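Local coordinates for protein glutaryl-CoA dehydrogenase (PDB 3SF6) that belongs to the acyl-CoA dehydrogenase family of flavoproteins and, as an assembly of four like chains, binds dihydroflavine-adenine dinucleotide, at residues Thr352-Leu357 and Tyr366-His371; Gly271-Cys276 and Arg344-Ile349; Pro51-Trp56 and Ser106-Leu111. All coordinates share one frame; numbering follows the deposited sequence.

Overall arrangement
Along the chain the N-terminal pairing of 51-56 with 106-111 (contact 3) closes first; contacts 2 and 1 follow in the C-terminal helical domain. Contacts 1 and 2 have centres about 10 Å apart and share helix 332-357, which meets helix 252-286 in contact 2 and the start of helix 368-380 in contact 1. They touch directly, with a probable hydrogen bond of 2.9 Å between His371 NE2 and Asp275 OD2. Contact 3 is centred about 16 Å from each of the others and meets contact 1 where Arg370 packs on Ile53. Arg370 also forms a salt bridge with Asp105, and helix 368-380 therefore touches both groups of helices.

Contact 1 of 3, residues Thr352-Leu357 and Tyr366-His371; sequences TARTVL and YPVMRH. With FDA (dihydroflavine-adenine dinucleotide), chain B.
The Tyr366 ring is met by Leu357 CD1, which approaches obliquely and comes to 3.8 Å from Tyr366 CG. The same methyl lies 3.8 Å from Val368 CG2, so one branch of Leu357 bridges the loop residue and the first turn of the next helix. This is the joint between consecutive helices of the C-terminal helical domain: the last turns of helix 332-357 lead into a short connection, after which helix 368-380 starts. The nearest CA atoms, those of Arg354 and Val368, are 5.9 Å apart. Val368 has CG1 anti to its backbone N (chi1 178°), which directs that methyl at the helix, 3.6 Å from Arg354 CB. Beyond it, Arg354 and Met369 run alongside each other in the same direction. Chi1 of Arg354 (-155°) sets its CG 3.7 Å from Met369 SD; further out the chain bends at chi2 and chi3, and NE forms a salt bridge with Glu376 of the second subunit. The joint therefore also belongs to a subunit interface, and it lies beside dihydroflavine-adenine dinucleotide, whose O3B donates a hydrogen bond of 2.7 Å to Thr355 O.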
# COMPACT_ATOMS: atom_id res chain seq x y z
N THR A 352 10.21 -4.85 -6.37
CA THR A 352 9.23 -5.24 -7.39
C THR A 352 9.95 -5.82 -8.61
O THR A 352 9.53 -6.82 -9.19
CB THR A 352 8.34 -4.07 -7.76
OG1 THR A 352 7.59 -3.71 -6.57
CG2 THR A 352 7.37 -4.48 -8.86
N ALA A 353 11.05 -5.18 -8.98
CA ALA A 353 11.83 -5.64 -10.13
C ALA A 353 12.32 -7.07 -9.90
O ALA A 353 12.30 -7.91 -10.79
CB ALA A 353 13.05 -4.70 -10.32
N ARG A 354 12.76 -7.37 -8.69
CA ARG A 354 13.27 -8.71 -8.40
C ARG A 354 12.17 -9.76 -8.68
O ARG A 354 12.42 -10.85 -9.24
CB ARG A 354 13.73 -8.79 -6.95
CG ARG A 354 14.79 -9.86 -6.66
CD ARG A 354 14.35 -11.28 -6.81
NE ARG A 354 13.20 -11.57 -5.97
CZ ARG A 354 12.37 -12.60 -6.10
NH1 ARG A 354 11.36 -12.72 -5.24
NH2 ARG A 354 12.50 -13.49 -7.09
N THR A 355 10.92 -9.44 -8.36
CA THR A 355 9.83 -10.40 -8.57
C THR A 355 9.62 -10.73 -10.05
O THR A 355 9.24 -11.85 -10.40
CB THR A 355 8.51 -9.97 -7.92
OG1 THR A 355 7.93 -8.86 -8.64
CG2 THR A 355 8.68 -9.60 -6.45
N VAL A 356 9.88 -9.75 -10.92
CA VAL A 356 9.71 -9.89 -12.35
C VAL A 356 10.76 -10.88 -12.89
O VAL A 356 10.49 -11.60 -13.85
CB VAL A 356 9.82 -8.52 -13.05
CG1 VAL A 356 9.80 -8.65 -14.62
CG2 VAL A 356 8.67 -7.57 -12.62
N LEU A 357 11.93 -10.92 -12.26
CA LEU A 357 13.01 -11.83 -12.70
C LEU A 357 12.83 -13.27 -12.26
O LEU A 357 13.57 -14.15 -12.73
CB LEU A 357 14.38 -11.34 -12.22
CG LEU A 357 14.73 -9.90 -12.50
CD1 LEU A 357 16.17 -9.57 -12.00
CD2 LEU A 357 14.50 -9.46 -13.91
N TYR A 366 22.17 -10.75 -11.89
CA TYR A 366 21.48 -9.49 -12.07
C TYR A 366 21.76 -8.61 -10.86
O TYR A 366 22.05 -9.15 -9.78
CB TYR A 366 19.95 -9.74 -12.18
CG TYR A 366 19.58 -10.45 -13.46
CD1 TYR A 366 19.49 -9.77 -14.64
CD2 TYR A 366 19.43 -11.83 -13.50
CE1 TYR A 366 19.19 -10.42 -15.86
CE2 TYR A 366 19.13 -12.49 -14.73
CZ TYR A 366 18.99 -11.76 -15.88
OH TYR A 366 18.73 -12.37 -17.11
N PRO A 367 21.66 -7.26 -11.03
CA PRO A 367 22.06 -6.34 -9.96
C PRO A 367 21.01 -6.05 -8.90
O PRO A 367 21.26 -5.29 -7.96
CB PRO A 367 22.40 -5.07 -10.77
CG PRO A 367 21.43 -5.09 -11.87
CD PRO A 367 21.39 -6.52 -12.29
N VAL A 368 19.80 -6.61 -9.08
CA VAL A 368 18.63 -6.17 -8.32
C VAL A 368 18.71 -6.44 -6.80
O VAL A 368 18.39 -5.56 -6.00
CB VAL A 368 17.34 -6.74 -8.96
CG1 VAL A 368 16.10 -6.35 -8.15
CG2 VAL A 368 17.24 -6.22 -10.45
N MET A 369 19.14 -7.65 -6.40
CA MET A 369 19.23 -7.95 -4.99
C MET A 369 20.31 -7.08 -4.34
O MET A 369 20.12 -6.65 -3.18
CB MET A 369 19.49 -9.43 -4.71
CG MET A 369 18.23 -10.25 -4.88
SD MET A 369 16.97 -9.88 -3.68
CE MET A 369 17.81 -10.17 -2.05
N ARG A 370 21.42 -6.84 -5.03
CA ARG A 370 22.48 -5.95 -4.48
C ARG A 370 21.91 -4.55 -4.24
O ARG A 370 22.09 -3.97 -3.17
CB ARG A 370 23.67 -5.92 -5.43
CG ARG A 370 24.76 -4.95 -5.00
CD ARG A 370 26.06 -5.16 -5.74
NE ARG A 370 25.86 -5.26 -7.18
CZ ARG A 370 25.67 -4.21 -7.98
NH1 ARG A 370 25.46 -4.40 -9.28
NH2 ARG A 370 25.68 -2.95 -7.51
N HIS A 371 21.25 -4.00 -5.25
CA HIS A 371 20.60 -2.71 -5.10
C HIS A 371 19.58 -2.68 -3.96
O HIS A 371 19.62 -1.76 -3.13
CB HIS A 371 19.91 -2.24 -6.38
CG HIS A 371 20.85 -1.76 -7.43
ND1 HIS A 371 21.82 -0.79 -7.21
CD2 HIS A 371 20.94 -2.10 -8.73
CE1 HIS A 371 22.45 -0.56 -8.34
NE2 HIS A 371 21.94 -1.33 -9.29
PA FDA B . 8.96 -17.39 -14.68
O1A FDA B . 7.89 -18.39 -14.77
O2A FDA B . 9.85 -17.12 -15.82
O5B FDA B . 8.17 -16.05 -14.28
C5B FDA B . 8.85 -14.78 -14.31
C4B FDA B . 7.92 -13.69 -13.79
O4B FDA B . 6.81 -13.60 -14.73
C3B FDA B . 7.31 -13.98 -12.44
O3B FDA B . 7.09 -12.74 -11.73
C2B FDA B . 5.97 -14.61 -12.82
O2B FDA B . 5.03 -14.56 -11.73
C1B FDA B . 5.56 -13.82 -14.07
N9A FDA B . 4.65 -14.59 -14.93
C8A FDA B . 4.93 -15.79 -15.54
N7A FDA B . 3.84 -16.22 -16.20
C5A FDA B . 2.86 -15.28 -15.99
C6A FDA B . 1.53 -15.17 -16.38
N6A FDA B . 0.92 -16.09 -17.16
N1A FDA B . 0.85 -14.07 -15.97
C2A FDA B . 1.41 -13.15 -15.19
N3A FDA B . 2.66 -13.22 -14.79
C4A FDA B . 3.40 -14.29 -15.17
N1 FDA B . 11.89 -25.84 -8.77
C2 FDA B . 11.91 -27.20 -8.72
O2 FDA B . 11.41 -27.85 -9.66
N3 FDA B . 12.44 -27.82 -7.64
C4 FDA B . 13.01 -27.17 -6.62
O4 FDA B . 13.56 -27.78 -5.66
C4X FDA B . 12.98 -25.76 -6.64
N5 FDA B . 13.58 -25.04 -5.67
C5X FDA B . 13.86 -23.70 -5.88
C6 FDA B . 14.76 -23.02 -5.06
C7 FDA B . 15.04 -21.68 -5.23
C7M FDA B . 16.09 -20.99 -4.36
C8 FDA B . 14.37 -20.99 -6.24
C8M FDA B . 14.67 -19.50 -6.41
C9 FDA B . 13.48 -21.64 -7.07
C9A FDA B . 13.22 -23.02 -6.90
N10 FDA B . 12.39 -23.71 -7.78
C10 FDA B . 12.42 -25.13 -7.75
C1' FDA B . 11.98 -23.10 -9.05
C2' FDA B . 10.70 -22.28 -8.81
O2' FDA B . 9.55 -23.15 -8.72
C3' FDA B . 10.52 -21.33 -9.98
O3' FDA B . 11.48 -20.28 -9.82
C4' FDA B . 9.13 -20.70 -10.03
O4' FDA B . 8.15 -21.67 -10.45
C5' FDA B . 9.06 -19.49 -10.97
O5' FDA B . 9.53 -19.87 -12.27
P FDA B . 10.62 -18.95 -12.98
O1P FDA B . 11.64 -18.57 -11.99
O2P FDA B . 11.04 -19.64 -14.22
O3P FDA B . 9.84 -17.59 -13.35

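Contact 2 of 3, residues Gly271-Cys276 and Arg344-Ile349; sequences GAARDC and REAIEI. With EDO (1,2-ethanediol), chain O.
Helices 252-286 and 332-357 run side by side in the C-terminal helical bundle of the acyl-CoA dehydrogenase fold, and Ala273 and Ala346 mark where they meet. The short helical segments here point nearly the same way, their axes inclined by 21° and 8.5 Å apart at closest approach. That parallel sense fits their place in the chain, since helix 298-327 lies between them in sequence and can carry the chain back. Small side chains permit the approach: Ala273 CA and Ala346 CA are 4.8 Å apart, and the methyls meet with Ala273 CB 3.9 Å from Ala346 CB.

Ile349, one turn after Ala346, packs on Ala273 and Cys276. Its CG1 branch lies anti to the carbonyl carbon (chi1 -73°), and the extended chi2 brings CD1 alongside Ala273 CB at 3.8 Å. The second branch reaches the backbone instead, with Ile349 CG2 3.5 Å from Ala273 O, and it also lies 4.3 Å from Cys276 CB. All four touching residues are buried; the side-chain contacts between them are apolar, and that one methyl also touches a backbone carbonyl oxygen. Met307 and Tyr311 of helix 298-327 pack against Ile349, while His371 of helix 368-380 lies against Cys276.

Arg274 points away from this seam. Its guanidinium forms a salt bridge with Glu100 and also takes a molecule of 1,2-ethanediol, probably from the crystallisation liquor, at its edge and in its plane: Arg274 NH1 donates to O1 of the diol over 2.8 Å, with an angle of 154° at the hydrogen.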
# COMPACT_ATOMS: atom_id res chain seq x y z
N GLY A 271 19.27 6.26 -9.20
CA GLY A 271 20.16 5.47 -10.05
C GLY A 271 20.02 3.99 -9.79
O GLY A 271 19.94 3.19 -10.73
N ALA A 272 19.98 3.60 -8.52
CA ALA A 272 19.72 2.22 -8.15
C ALA A 272 18.34 1.81 -8.69
O ALA A 272 18.16 0.73 -9.29
CB ALA A 272 19.80 2.03 -6.59
N ALA A 273 17.35 2.69 -8.51
CA ALA A 273 16.00 2.40 -9.05
C ALA A 273 16.03 2.19 -10.55
O ALA A 273 15.44 1.22 -11.08
CB ALA A 273 15.00 3.53 -8.71
N ARG A 274 16.66 3.12 -11.25
CA ARG A 274 16.77 3.02 -12.72
C ARG A 274 17.38 1.71 -13.18
O ARG A 274 16.88 1.07 -14.12
CB ARG A 274 17.53 4.22 -13.27
CG ARG A 274 17.50 4.29 -14.80
CD ARG A 274 18.51 5.25 -15.33
NE ARG A 274 19.88 4.76 -15.20
CZ ARG A 274 20.96 5.52 -15.29
NH1 ARG A 274 20.86 6.81 -15.55
NH2 ARG A 274 22.16 4.96 -15.16
N ASP A 275 18.50 1.34 -12.57
CA ASP A 275 19.21 0.13 -12.95
C ASP A 275 18.27 -1.07 -12.78
O ASP A 275 18.19 -1.95 -13.64
CB ASP A 275 20.46 -0.02 -12.07
CG ASP A 275 21.55 -0.79 -12.76
OD1 ASP A 275 21.86 -0.37 -13.93
OD2 ASP A 275 22.20 -1.70 -12.14
N CYS A 276 17.52 -1.10 -11.67
CA CYS A 276 16.57 -2.18 -11.45
C CYS A 276 15.41 -2.15 -12.46
O CYS A 276 15.00 -3.20 -12.96
CB CYS A 276 16.02 -2.12 -10.04
SG CYS A 276 17.25 -2.47 -8.75
N ARG A 344 12.61 5.48 -0.33
CA ARG A 344 11.60 4.42 -0.16
C ARG A 344 10.97 3.98 -1.46
O ARG A 344 10.67 2.81 -1.63
CB ARG A 344 10.55 4.83 0.88
CG ARG A 344 9.52 5.84 0.45
CD ARG A 344 8.68 6.30 1.65
NE ARG A 344 7.65 7.24 1.29
CZ ARG A 344 6.81 7.82 2.15
NH1 ARG A 344 6.84 7.47 3.44
NH2 ARG A 344 5.94 8.70 1.69
N GLU A 345 10.83 4.89 -2.43
CA GLU A 345 10.29 4.49 -3.70
C GLU A 345 11.33 3.69 -4.49
O GLU A 345 10.99 2.71 -5.15
CB GLU A 345 9.76 5.67 -4.48
CG GLU A 345 8.61 6.40 -3.84
CD GLU A 345 7.30 5.61 -3.70
OE1 GLU A 345 7.10 4.54 -4.32
OE2 GLU A 345 6.41 6.13 -2.97
N ALA A 346 12.61 4.05 -4.35
CA ALA A 346 13.67 3.26 -4.99
C ALA A 346 13.73 1.82 -4.49
O ALA A 346 13.89 0.89 -5.28
CB ALA A 346 15.03 3.95 -4.82
N ILE A 347 13.63 1.64 -3.18
CA ILE A 347 13.72 0.30 -2.62
C ILE A 347 12.50 -0.53 -3.01
O ILE A 347 12.63 -1.74 -3.27
CB ILE A 347 14.04 0.30 -1.09
CG1 ILE A 347 14.67 -1.05 -0.70
CG2 ILE A 347 12.79 0.64 -0.22
CD1 ILE A 347 15.23 -1.04 0.73
N GLU A 348 11.33 0.09 -3.09
CA GLU A 348 10.15 -0.59 -3.59
C GLU A 348 10.32 -0.98 -5.07
O GLU A 348 9.92 -2.09 -5.48
CB GLU A 348 8.92 0.28 -3.39
CG GLU A 348 7.67 -0.28 -3.98
CD GLU A 348 7.11 -1.49 -3.31
OE1 GLU A 348 7.65 -1.99 -2.27
OE2 GLU A 348 6.11 -1.98 -3.90
N ILE A 349 10.92 -0.11 -5.88
CA ILE A 349 11.22 -0.46 -7.26
C ILE A 349 12.14 -1.67 -7.33
O ILE A 349 11.91 -2.62 -8.11
CB ILE A 349 11.80 0.74 -8.04
CG1 ILE A 349 10.70 1.76 -8.34
CG2 ILE A 349 12.50 0.27 -9.34
CD1 ILE A 349 11.22 3.16 -8.73
C1 EDO O . 18.56 9.64 -15.41
O1 EDO O . 18.79 8.58 -16.28
C2 EDO O . 19.02 10.95 -16.09
O2 EDO O . 20.44 10.99 -16.25

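Contact 3 of 3, residues Pro51-Trp56 and Ser106-Leu111; sequences PHIASW and SGIRSL
Ile108 is the point on which Ile53 and Trp56 converge, and two successive carbons of its longer branch meet different partners. Ile108 CG1 faces Ile53, 4.1 Å from Ile53 CD1, as the two side chains pass alongside, running in opposing senses. Ile108 CD1 turns to the indole, 4.1 Å from Trp56 CZ3, and there the side chains cross at about a right angle, the methyl approaching the ring obliquely. With CG1 of Ile53 anti to the backbone N (chi1 -170°) and chi2 near 61°, its CD1 comes to Ile108.

The contact is slight even so. Only 86 Å² is buried between the segments, and the nearest CA pair, Ile53 CA and Ile108 CA, is 9.1 Å apart, so side chains alone span the gap. It joins the short helix 53-59 to the start of helix 106-126 within the helical N-terminal domain of the acyl-CoA dehydrogenase fold. Ile49 of helix 32-49 packs on both Trp56 and Ile108, and Leu62 touches Ile108 from a loop.

On the outer side, Pro51, His52 and Ser55 are exposed and Trp56 is partly so. His52 CB sits over the rim of one face of the indole, 3.3 Å above the Trp56 plane. Within 106-111, away from Ile53 and Trp56, the helix is held by polar bonds of its own. Ser106 O accepts from both Ser110 N, at 2.8 Å, and Ser110 OG, at 2.7 Å, which reach it from opposite faces of its carbonyl plane. The hydroxyl, also bonded to Tyr381 OH, sits 36° out of that plane. Arg109 folds its guanidinium over the same oxygen, placing Ser106 O 4.2 Å above the centre of the group, while its NE forms a salt bridge with Glu102.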
# COMPACT_ATOMS: atom_id res chain seq x y z
N PRO A 51 32.37 -3.71 -13.99
CA PRO A 51 32.99 -5.01 -14.19
C PRO A 51 33.43 -5.73 -12.91
O PRO A 51 33.59 -6.95 -12.93
CB PRO A 51 34.23 -4.68 -15.02
CG PRO A 51 33.90 -3.46 -15.72
CD PRO A 51 33.07 -2.67 -14.75
N HIS A 52 33.62 -4.97 -11.82
CA HIS A 52 34.17 -5.51 -10.58
C HIS A 52 33.13 -5.61 -9.44
O HIS A 52 33.37 -6.28 -8.43
CB HIS A 52 35.26 -4.56 -10.06
CG HIS A 52 36.40 -4.36 -11.00
ND1 HIS A 52 37.27 -5.37 -11.34
CD2 HIS A 52 36.83 -3.25 -11.66
CE1 HIS A 52 38.18 -4.90 -12.18
NE2 HIS A 52 37.93 -3.62 -12.39
N ILE A 53 31.99 -4.92 -9.57
CA ILE A 53 31.18 -4.67 -8.39
C ILE A 53 30.57 -5.94 -7.80
O ILE A 53 30.44 -6.03 -6.59
CB ILE A 53 30.07 -3.59 -8.68
CG1 ILE A 53 29.36 -3.15 -7.41
CG2 ILE A 53 29.11 -4.11 -9.76
CD1 ILE A 53 30.29 -2.49 -6.35
N ALA A 54 30.17 -6.89 -8.64
CA ALA A 54 29.58 -8.13 -8.10
C ALA A 54 30.60 -8.80 -7.17
O ALA A 54 30.23 -9.25 -6.06
CB ALA A 54 29.14 -9.08 -9.25
N SER A 55 31.86 -8.86 -7.59
CA SER A 55 32.93 -9.47 -6.79
C SER A 55 33.24 -8.69 -5.53
O SER A 55 33.38 -9.27 -4.46
CB SER A 55 34.22 -9.62 -7.61
OG SER A 55 34.05 -10.61 -8.58
N TRP A 56 33.33 -7.35 -5.63
CA TRP A 56 33.58 -6.54 -4.45
C TRP A 56 32.47 -6.74 -3.44
O TRP A 56 32.71 -6.88 -2.24
CB TRP A 56 33.69 -5.04 -4.82
CG TRP A 56 34.89 -4.64 -5.66
CD1 TRP A 56 36.05 -5.33 -5.82
CD2 TRP A 56 35.03 -3.43 -6.42
NE1 TRP A 56 36.91 -4.62 -6.64
CE2 TRP A 56 36.31 -3.46 -7.02
CE3 TRP A 56 34.20 -2.33 -6.66
CZ2 TRP A 56 36.77 -2.44 -7.85
CZ3 TRP A 56 34.67 -1.31 -7.47
CH2 TRP A 56 35.93 -1.38 -8.06
N SER A 106 25.36 1.70 -4.64
CA SER A 106 25.19 2.68 -3.56
C SER A 106 26.41 2.77 -2.64
O SER A 106 26.67 3.83 -2.06
CB SER A 106 24.02 2.31 -2.66
OG SER A 106 22.79 2.22 -3.32
N GLY A 107 27.12 1.66 -2.45
CA GLY A 107 28.34 1.68 -1.63
C GLY A 107 29.41 2.58 -2.19
O GLY A 107 30.09 3.32 -1.45
N ILE A 108 29.58 2.52 -3.49
CA ILE A 108 30.52 3.37 -4.18
C ILE A 108 30.08 4.84 -4.08
O ILE A 108 30.88 5.70 -3.74
CB ILE A 108 30.72 2.94 -5.66
CG1 ILE A 108 31.25 1.47 -5.78
CG2 ILE A 108 31.61 3.93 -6.39
CD1 ILE A 108 32.50 1.12 -5.02
N ARG A 109 28.81 5.14 -4.33
CA ARG A 109 28.32 6.50 -4.18
C ARG A 109 28.50 6.97 -2.72
O ARG A 109 28.78 8.17 -2.48
CB ARG A 109 26.85 6.60 -4.60
CG ARG A 109 26.30 8.01 -4.86
CD ARG A 109 25.71 8.73 -3.65
NE ARG A 109 24.71 7.90 -3.02
CZ ARG A 109 24.63 7.55 -1.74
NH1 ARG A 109 25.42 8.07 -0.80
NH2 ARG A 109 23.68 6.70 -1.38
N SER A 110 28.32 6.06 -1.76
CA SER A 110 28.53 6.40 -0.34
C SER A 110 29.95 6.88 -0.02
O SER A 110 30.15 7.82 0.74
CB SER A 110 28.16 5.26 0.62
OG SER A 110 26.81 4.83 0.47
N LEU A 111 30.95 6.22 -0.59
CA LEU A 111 32.35 6.60 -0.43
C LEU A 111 32.53 8.04 -0.90
O LEU A 111 33.13 8.87 -0.21
CB LEU A 111 33.28 5.64 -1.22
CG LEU A 111 34.79 6.00 -1.19
CD1 LEU A 111 35.61 4.71 -1.38
CD2 LEU A 111 35.13 7.02 -2.27